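Acyl-coenzyme A oxidase 1 (Yarrowia lipolytica, PDB 5Y9D) catalyses the FAD-dependent, oxygen-consuming desaturation of acyl-CoAs to (2E)-enoyl-CoAs in peroxisomal fatty acid beta-oxidation, releasing hydrogen peroxide. Local coordinates at residues I504-L517 against N615-L628. Numbering follows the deposited sequence.
Sequences ISQNGQGTPREQLL and NILTPGDIDLINSL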
ATOM      1  N   ILE A 504     -29.882  12.607  20.357  1.00 55.38           N
ATOM      2  CA  ILE A 504     -30.061  11.192  20.709  1.00 57.42           C
ATOM      3  C   ILE A 504     -29.613  10.860  22.140  1.00 57.37           C
ATOM      4  O   ILE A 504     -28.621  11.377  22.621  1.00 53.52           O
ATOM      5  CB  ILE A 504     -29.413  10.223  19.658  1.00 58.76           C
ATOM      6  CG1 ILE A 504     -28.021   9.717  20.065  1.00 57.40           C
ATOM      7  CG2 ILE A 504     -29.374  10.844  18.263  1.00 59.80           C
ATOM      8  CD1 ILE A 504     -28.010   8.314  20.654  1.00 58.70           C
ATOM      9  N   SER A 505     -30.386  10.016  22.825  1.00 60.41           N
ATOM     10  CA  SER A 505     -29.966   9.424  24.108  1.00 61.07           C
ATOM     11  C   SER A 505     -30.446   7.983  24.170  1.00 58.33           C
ATOM     12  O   SER A 505     -31.600   7.695  23.851  1.00 54.50           O
ATOM     13  CB  SER A 505     -30.502  10.215  25.315  1.00 60.84           C
ATOM     14  OG  SER A 505     -31.912  10.345  25.278  1.00 51.24           O
ATOM     15  N   GLN A 506     -29.543   7.097  24.580  1.00 60.93           N
ATOM     16  CA  GLN A 506     -29.780   5.648  24.645  1.00 62.27           C
ATOM     17  C   GLN A 506     -29.790   5.170  26.105  1.00 63.16           C
ATOM     18  O   GLN A 506     -28.769   5.259  26.796  1.00 64.89           O
ATOM     19  CB  GLN A 506     -28.652   4.915  23.893  1.00 61.01           C
ATOM     20  CG  GLN A 506     -29.016   4.381  22.512  1.00 60.58           C
ATOM     21  CD  GLN A 506     -29.933   3.179  22.571  1.00 60.22           C
ATOM     22  OE1 GLN A 506     -30.788   3.004  21.710  1.00 60.72           O
ATOM     23  NE2 GLN A 506     -29.779   2.360  23.601  1.00 57.21           N
ATOM     24  N   ASN A 507     -30.910   4.634  26.576  1.00 61.60           N
ATOM     25  CA  ASN A 507     -30.930   4.049  27.920  1.00 67.20           C
ATOM     26  C   ASN A 507     -30.494   2.571  27.945  1.00 65.70           C
ATOM     27  O   ASN A 507     -30.732   1.856  28.918  1.00 60.25           O
ATOM     28  CB  ASN A 507     -32.310   4.224  28.572  1.00 73.21           C
ATOM     29  CG  ASN A 507     -32.224   4.426  30.090  1.00 80.04           C
ATOM     30  OD1 ASN A 507     -31.393   3.811  30.778  1.00 78.92           O
ATOM     31  ND2 ASN A 507     -33.084   5.300  30.619  1.00 80.85           N
ATOM     32  N   GLY A 508     -29.846   2.119  26.874  1.00 68.22           N
ATOM     33  CA  GLY A 508     -29.319   0.759  26.793  1.00 70.23           C
ATOM     34  C   GLY A 508     -30.287  -0.300  26.279  1.00 71.80           C
ATOM     35  O   GLY A 508     -29.973  -1.488  26.333  1.00 66.10           O
ATOM     36  N   GLN A 509     -31.450   0.121  25.777  1.00 78.57           N
ATOM     37  CA  GLN A 509     -32.472  -0.804  25.283  1.00 88.86           C
ATOM     38  C   GLN A 509     -32.386  -1.071  23.769  1.00 93.41           C
ATOM     39  O   GLN A 509     -33.270  -1.728  23.208  1.00101.58           O
ATOM     40  CB  GLN A 509     -33.873  -0.289  25.643  1.00 95.61           C
ATOM     41  CG  GLN A 509     -34.066   0.071  27.123  1.00104.63           C
ATOM     42  CD  GLN A 509     -33.655  -1.032  28.108  1.00104.05           C
ATOM     43  OE1 GLN A 509     -33.792  -2.230  27.832  1.00102.94           O
ATOM     44  NE2 GLN A 509     -33.157  -0.622  29.269  1.00 98.26           N
ATOM     45  N   GLY A 510     -31.323  -0.579  23.122  1.00 87.58           N
ATOM     46  CA  GLY A 510     -31.085  -0.806  21.687  1.00 79.51           C
ATOM     47  C   GLY A 510     -31.628   0.289  20.784  1.00 71.24           C
ATOM     48  O   GLY A 510     -32.506   1.049  21.167  1.00 70.65           O
ATOM     49  N   THR A 511     -31.098   0.363  19.573  1.00 67.01           N
ATOM     50  CA  THR A 511     -31.582   1.294  18.560  1.00 64.83           C
ATOM     51  C   THR A 511     -32.332   0.466  17.497  1.00 64.43           C
ATOM     52  O   THR A 511     -31.821  -0.551  17.035  1.00 58.40           O
ATOM     53  CB  THR A 511     -30.402   2.076  17.925  1.00 61.40           C
ATOM     54  OG1 THR A 511     -29.569   2.613  18.964  1.00 55.49           O
ATOM     55  CG2 THR A 511     -30.902   3.221  17.015  1.00 61.17           C
ATOM     56  N   PRO A 512     -33.548   0.888  17.108  1.00 67.90           N
ATOM     57  CA  PRO A 512     -34.285   0.071  16.146  1.00 67.66           C
ATOM     58  C   PRO A 512     -33.722   0.188  14.742  1.00 68.15           C
ATOM     59  O   PRO A 512     -32.900   1.063  14.460  1.00 67.11           O
ATOM     60  CB  PRO A 512     -35.688   0.677  16.181  1.00 70.79           C
ATOM     61  CG  PRO A 512     -35.452   2.121  16.491  1.00 71.39           C
ATOM     62  CD  PRO A 512     -34.248   2.155  17.404  1.00 68.79           C
ATOM     63  N   ARG A 513     -34.186  -0.700  13.874  1.00 68.64           N
ATOM     64  CA  ARG A 513     -33.830  -0.702  12.459  1.00 66.95           C
ATOM     65  C   ARG A 513     -34.189   0.606  11.723  1.00 68.33           C
ATOM     66  O   ARG A 513     -33.402   1.085  10.907  1.00 71.31           O
ATOM     67  CB  ARG A 513     -34.507  -1.900  11.774  1.00 67.41           C
ATOM     68  CG  ARG A 513     -34.656  -1.791  10.261  1.00 68.46           C
ATOM     69  CD  ARG A 513     -35.511  -2.914   9.705  1.00 65.97           C
ATOM     70  NE  ARG A 513     -34.745  -4.153   9.641  1.00 65.24           N
ATOM     71  CZ  ARG A 513     -33.974  -4.520   8.617  1.00 65.02           C
ATOM     72  NH1 ARG A 513     -33.317  -5.675   8.692  1.00 67.17           N
ATOM     73  NH2 ARG A 513     -33.854  -3.756   7.520  1.00 59.81           N
ATOM     74  N   GLU A 514     -35.369   1.162  12.001  1.00 67.16           N
ATOM     75  CA  GLU A 514     -35.884   2.346  11.286  1.00 66.81           C
ATOM     76  C   GLU A 514     -34.977   3.551  11.479  1.00 65.59           C
ATOM     77  O   GLU A 514     -34.722   4.307  10.541  1.00 67.17           O
ATOM     78  CB  GLU A 514     -37.292   2.736  11.770  1.00 71.31           C
ATOM     79  CG  GLU A 514     -38.415   1.766  11.407  1.00 73.66           C
ATOM     80  CD  GLU A 514     -38.526   0.574  12.355  1.00 71.57           C
ATOM     81  OE1 GLU A 514     -38.682  -0.570  11.853  1.00 65.77           O
ATOM     82  OE2 GLU A 514     -38.446   0.779  13.591  1.00 70.04           O
ATOM     83  N   GLN A 515     -34.511   3.742  12.704  1.00 63.40           N
ATOM     84  CA  GLN A 515     -33.571   4.826  12.995  1.00 65.26           C
ATOM     85  C   GLN A 515     -32.212   4.561  12.340  1.00 56.58           C
ATOM     86  O   GLN A 515     -31.611   5.440  11.734  1.00 51.13           O
ATOM     87  CB  GLN A 515     -33.410   4.993  14.509  1.00 65.41           C
ATOM     88  CG  GLN A 515     -34.659   5.528  15.178  1.00 66.83           C
ATOM     89  CD  GLN A 515     -34.540   5.534  16.681  1.00 72.90           C
ATOM     90  OE1 GLN A 515     -33.511   5.944  17.235  1.00 75.51           O
ATOM     91  NE2 GLN A 515     -35.586   5.062  17.358  1.00 73.52           N
ATOM     92  N   LEU A 516     -31.750   3.328  12.452  1.00 54.05           N
ATOM     93  CA  LEU A 516     -30.490   2.943  11.854  1.00 57.21           C
ATOM     94  C   LEU A 516     -30.437   3.041  10.310  1.00 55.90           C
ATOM     95  O   LEU A 516     -29.344   3.071   9.748  1.00 58.68           O
ATOM     96  CB  LEU A 516     -30.102   1.537  12.329  1.00 60.08           C
ATOM     97  CG  LEU A 516     -29.525   1.419  13.749  1.00 60.09           C
ATOM     98  CD1 LEU A 516     -29.229  -0.044  14.058  1.00 59.77           C
ATOM     99  CD2 LEU A 516     -28.274   2.277  13.938  1.00 59.61           C
ATOM    100  N   LEU A 517     -31.589   3.100   9.637  1.00 53.82           N
ATOM    101  CA  LEU A 517     -31.640   3.407   8.199  1.00 54.03           C
ATOM    102  C   LEU A 517     -32.050   4.846   7.916  1.00 55.10           C
ATOM    103  O   LEU A 517     -32.437   5.172   6.787  1.00 54.63           O
ATOM    104  CB  LEU A 517     -32.621   2.479   7.478  1.00 56.64           C
ATOM    105  CG  LEU A 517     -32.183   1.043   7.234  1.00 56.61           C
ATOM    106  CD1 LEU A 517     -33.326   0.296   6.561  1.00 58.11           C
ATOM    107  CD2 LEU A 517     -30.924   1.005   6.381  1.00 57.09           C
ATOM    108  N   ASN A 615     -21.674   5.790  24.335  1.00 53.13           N
ATOM    109  CA  ASN A 615     -23.082   5.473  24.614  1.00 58.97           C
ATOM    110  C   ASN A 615     -24.029   6.057  23.542  1.00 61.01           C
ATOM    111  O   ASN A 615     -24.964   6.805  23.851  1.00 65.24           O
ATOM    112  CB  ASN A 615     -23.472   5.978  26.020  1.00 61.12           C
ATOM    113  CG  ASN A 615     -24.827   5.470  26.471  1.00 62.61           C
ATOM    114  OD1 ASN A 615     -25.777   6.239  26.677  1.00 56.79           O
ATOM    115  ND2 ASN A 615     -24.926   4.158  26.614  1.00 67.17           N
ATOM    116  N   ILE A 616     -23.754   5.730  22.280  1.00 58.84           N
ATOM    117  CA  ILE A 616     -24.599   6.131  21.145  1.00 55.22           C
ATOM    118  C   ILE A 616     -25.392   4.917  20.647  1.00 53.90           C
ATOM    119  O   ILE A 616     -26.577   5.015  20.313  1.00 50.46           O
ATOM    120  CB  ILE A 616     -23.731   6.714  20.003  1.00 53.45           C
ATOM    121  CG1 ILE A 616     -23.182   8.103  20.408  1.00 55.04           C
ATOM    122  CG2 ILE A 616     -24.509   6.787  18.689  1.00 49.97           C
ATOM    123  CD1 ILE A 616     -21.830   8.458  19.815  1.00 50.94           C
ATOM    124  N   LEU A 617     -24.697   3.786  20.594  1.00 53.07           N
ATOM    125  CA  LEU A 617     -25.254   2.502  20.228  1.00 53.23           C
ATOM    126  C   LEU A 617     -25.055   1.555  21.395  1.00 50.50           C
ATOM    127  O   LEU A 617     -24.177   1.762  22.218  1.00 44.16           O
ATOM    128  CB  LEU A 617     -24.488   1.940  19.039  1.00 53.75           C
ATOM    129  CG  LEU A 617     -24.515   2.787  17.768  1.00 57.25           C
ATOM    130  CD1 LEU A 617     -23.571   2.184  16.735  1.00 57.08           C
ATOM    131  CD2 LEU A 617     -25.937   2.920  17.224  1.00 54.24           C
ATOM    132  N   THR A 618     -25.853   0.501  21.442  1.00 51.61           N
ATOM    133  CA  THR A 618     -25.629  -0.590  22.390  1.00 52.67           C
ATOM    134  C   THR A 618     -24.918  -1.725  21.674  1.00 54.30           C
ATOM    135  O   THR A 618     -24.980  -1.810  20.451  1.00 50.03           O
ATOM    136  CB  THR A 618     -26.961  -1.137  22.937  1.00 51.52           C
ATOM    137  OG1 THR A 618     -27.632  -1.889  21.921  1.00 47.26           O
ATOM    138  CG2 THR A 618     -27.855  -0.012  23.359  1.00 52.47           C
ATOM    139  N   PRO A 619     -24.247  -2.614  22.431  1.00 61.67           N
ATOM    140  CA  PRO A 619     -23.746  -3.873  21.858  1.00 61.11           C
ATOM    141  C   PRO A 619     -24.732  -4.583  20.926  1.00 60.91           C
ATOM    142  O   PRO A 619     -24.370  -4.927  19.808  1.00 64.49           O
ATOM    143  CB  PRO A 619     -23.457  -4.708  23.100  1.00 60.82           C
ATOM    144  CG  PRO A 619     -22.989  -3.693  24.101  1.00 61.77           C
ATOM    145  CD  PRO A 619     -23.759  -2.419  23.812  1.00 60.81           C
ATOM    146  N   GLY A 620     -25.971  -4.762  21.365  1.00 63.03           N
ATOM    147  CA  GLY A 620     -27.013  -5.372  20.525  1.00 67.06           C
ATOM    148  C   GLY A 620     -27.383  -4.642  19.232  1.00 67.20           C
ATOM    149  O   GLY A 620     -28.111  -5.180  18.391  1.00 68.81           O
ATOM    150  N   ASP A 621     -26.909  -3.411  19.075  1.00 67.67           N
ATOM    151  CA  ASP A 621     -27.049  -2.687  17.815  1.00 63.92           C
ATOM    152  C   ASP A 621     -25.987  -3.086  16.800  1.00 58.56           C
ATOM    153  O   ASP A 621     -26.209  -2.938  15.626  1.00 55.21           O
ATOM    154  CB  ASP A 621     -26.963  -1.185  18.047  1.00 66.62           C
ATOM    155  CG  ASP A 621     -28.048  -0.677  18.958  1.00 67.87           C
ATOM    156  OD1 ASP A 621     -29.124  -1.312  19.007  1.00 65.94           O
ATOM    157  OD2 ASP A 621     -27.825   0.364  19.621  1.00 72.98           O
ATOM    158  N   ILE A 622     -24.849  -3.600  17.260  1.00 60.35           N
ATOM    159  CA  ILE A 622     -23.736  -3.986  16.379  1.00 60.11           C
ATOM    160  C   ILE A 622     -24.115  -5.180  15.511  1.00 59.70           C
ATOM    161  O   ILE A 622     -23.869  -5.195  14.307  1.00 56.95           O
ATOM    162  CB  ILE A 622     -22.468  -4.359  17.185  1.00 60.95           C
ATOM    163  CG1 ILE A 622     -22.048  -3.223  18.133  1.00 64.66           C
ATOM    164  CG2 ILE A 622     -21.327  -4.721  16.249  1.00 63.13           C
ATOM    165  CD1 ILE A 622     -22.135  -1.825  17.540  1.00 64.59           C
ATOM    166  N   ASP A 623     -24.704  -6.189  16.135  1.00 56.70           N
ATOM    167  CA  ASP A 623     -25.274  -7.296  15.388  1.00 56.85           C
ATOM    168  C   ASP A 623     -26.184  -6.740  14.285  1.00 52.80           C
ATOM    169  O   ASP A 623     -26.044  -7.083  13.115  1.00 52.43           O
ATOM    170  CB  ASP A 623     -26.076  -8.215  16.307  1.00 59.73           C
ATOM    171  CG  ASP A 623     -25.252  -8.759  17.449  1.00 67.44           C
ATOM    172  OD1 ASP A 623     -24.556  -9.787  17.243  1.00 64.21           O
ATOM    173  OD2 ASP A 623     -25.267  -8.128  18.541  1.00 75.15           O
ATOM    174  N   LEU A 624     -27.094  -5.860  14.658  1.00 47.94           N
ATOM    175  CA  LEU A 624     -28.021  -5.318  13.693  1.00 51.82           C
ATOM    176  C   LEU A 624     -27.329  -4.507  12.584  1.00 52.82           C
ATOM    177  O   LEU A 624     -27.778  -4.544  11.451  1.00 56.77           O
ATOM    178  CB  LEU A 624     -29.080  -4.460  14.390  1.00 53.15           C
ATOM    179  CG  LEU A 624     -30.535  -4.734  13.983  1.00 55.72           C
ATOM    180  CD1 LEU A 624     -31.431  -3.620  14.532  1.00 54.81           C
ATOM    181  CD2 LEU A 624     -30.710  -4.880  12.471  1.00 51.90           C
ATOM    182  N   ILE A 625     -26.246  -3.784  12.907  1.00 57.88           N
ATOM    183  CA  ILE A 625     -25.529  -2.959  11.915  1.00 53.17           C
ATOM    184  C   ILE A 625     -24.938  -3.862  10.853  1.00 47.34           C
ATOM    185  O   ILE A 625     -25.077  -3.584   9.679  1.00 49.18           O
ATOM    186  CB  ILE A 625     -24.350  -2.131  12.501  1.00 60.33           C
ATOM    187  CG1 ILE A 625     -24.779  -1.227  13.663  1.00 59.76           C
ATOM    188  CG2 ILE A 625     -23.716  -1.266  11.416  1.00 61.05           C
ATOM    189  CD1 ILE A 625     -26.104  -0.554  13.447  1.00 60.17           C
ATOM    190  N   ASN A 626     -24.279  -4.931  11.289  1.00 43.44           N
ATOM    191  CA  ASN A 626     -23.703  -5.922  10.400  1.00 46.00           C
ATOM    192  C   ASN A 626     -24.682  -6.482   9.367  1.00 47.46           C
ATOM    193  O   ASN A 626     -24.329  -6.587   8.203  1.00 48.59           O
ATOM    194  CB  ASN A 626     -23.101  -7.076  11.201  1.00 50.14           C
ATOM    195  CG  ASN A 626     -21.960  -6.635  12.100  1.00 55.20           C
ATOM    196  OD1 ASN A 626     -21.940  -6.974  13.287  1.00 63.71           O
ATOM    197  ND2 ASN A 626     -21.010  -5.861  11.548  1.00 51.65           N
ATOM    198  N   SER A 627     -25.894  -6.829   9.800  1.00 44.99           N
ATOM    199  CA  SER A 627     -26.942  -7.333   8.912  1.00 45.73           C
ATOM    200  C   SER A 627     -27.377  -6.298   7.881  1.00 46.14           C
ATOM    201  O   SER A 627     -27.576  -6.635   6.701  1.00 44.01           O
ATOM    202  CB  SER A 627     -28.192  -7.746   9.714  1.00 46.69           C
ATOM    203  OG  SER A 627     -28.066  -9.048  10.238  1.00 49.41           O
ATOM    204  N   LEU A 628     -27.588  -5.063   8.346  1.00 42.68           N
ATOM    205  CA  LEU A 628     -27.964  -3.968   7.456  1.00 45.85           C
ATOM    206  C   LEU A 628     -26.909  -3.709   6.347  1.00 42.64           C
ATOM    207  O   LEU A 628     -27.256  -3.509   5.199  1.00 38.47           O
ATOM    208  CB  LEU A 628     -28.237  -2.683   8.263  1.00 46.85           C
ATOM    209  CG  LEU A 628     -29.465  -2.670   9.189  1.00 48.69           C
ATOM    210  CD1 LEU A 628     -29.707  -1.268   9.732  1.00 49.80           C
ATOM    211  CD2 LEU A 628     -30.730  -3.172   8.498  1.00 48.40           C
TER
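Asp621, in the first turn of helix 619-637, turns its carboxylate toward Thr511 and takes up two of that residue's donors. The backbone N of Thr511 lies 2.7 Å from Asp621 OD1, on its syn side and in a nearly straight bond (177°), while Thr511 OG1 donates to Asp621 OD2 over 2.9 Å. OD2 is gripped twice: Thr618 N, 2.7 Å from Asp621 OD2, reaches it from the face opposite the Thr511 hydroxyl. With CG anti to its own carbonyl carbon (chi1 -61°), Asp621 can face both Thr511 and Thr618. The return bond of the capping box, Asp621 N to Thr618 OG1, is weak at 3.3 Å. The Thr618 methyl CG2 packs against the backbone of Gly508 and Gly510.

Beyond these polar groups the contact becomes aliphatic. Leu516 inserts its branched end beside Ile625 and Leu617, the two side chains of Leu516 and Ile625 crossing at about a right angle, and Leu516 CB rests 3.8 Å from Leu628 CD1. Leu628 CD2 lies 3.1 Å above one face of the Arg513 guanidinium, offset toward its rim; the charge itself is answered by a salt bridge from NH1 to Glu631. Phe521 of helix 519-544 also packs on Thr511 and Leu516, and Leu601 of helix 589-606 on Ile625 and Leu628.

With an alanine at Asp621, Thr511 N, the Thr511 hydroxyl and Thr618 N would probably be left without the carboxylate they share, untying the loop from the helix start. A single buried carboxylate thus serves both as the carboxylate half of the capping box and as the cross-link, joining the loop before helix 513-516 to the start of helix 619-637, far from the flavin; its three N-H and O-H donors would be expected to stabilise the ionised form.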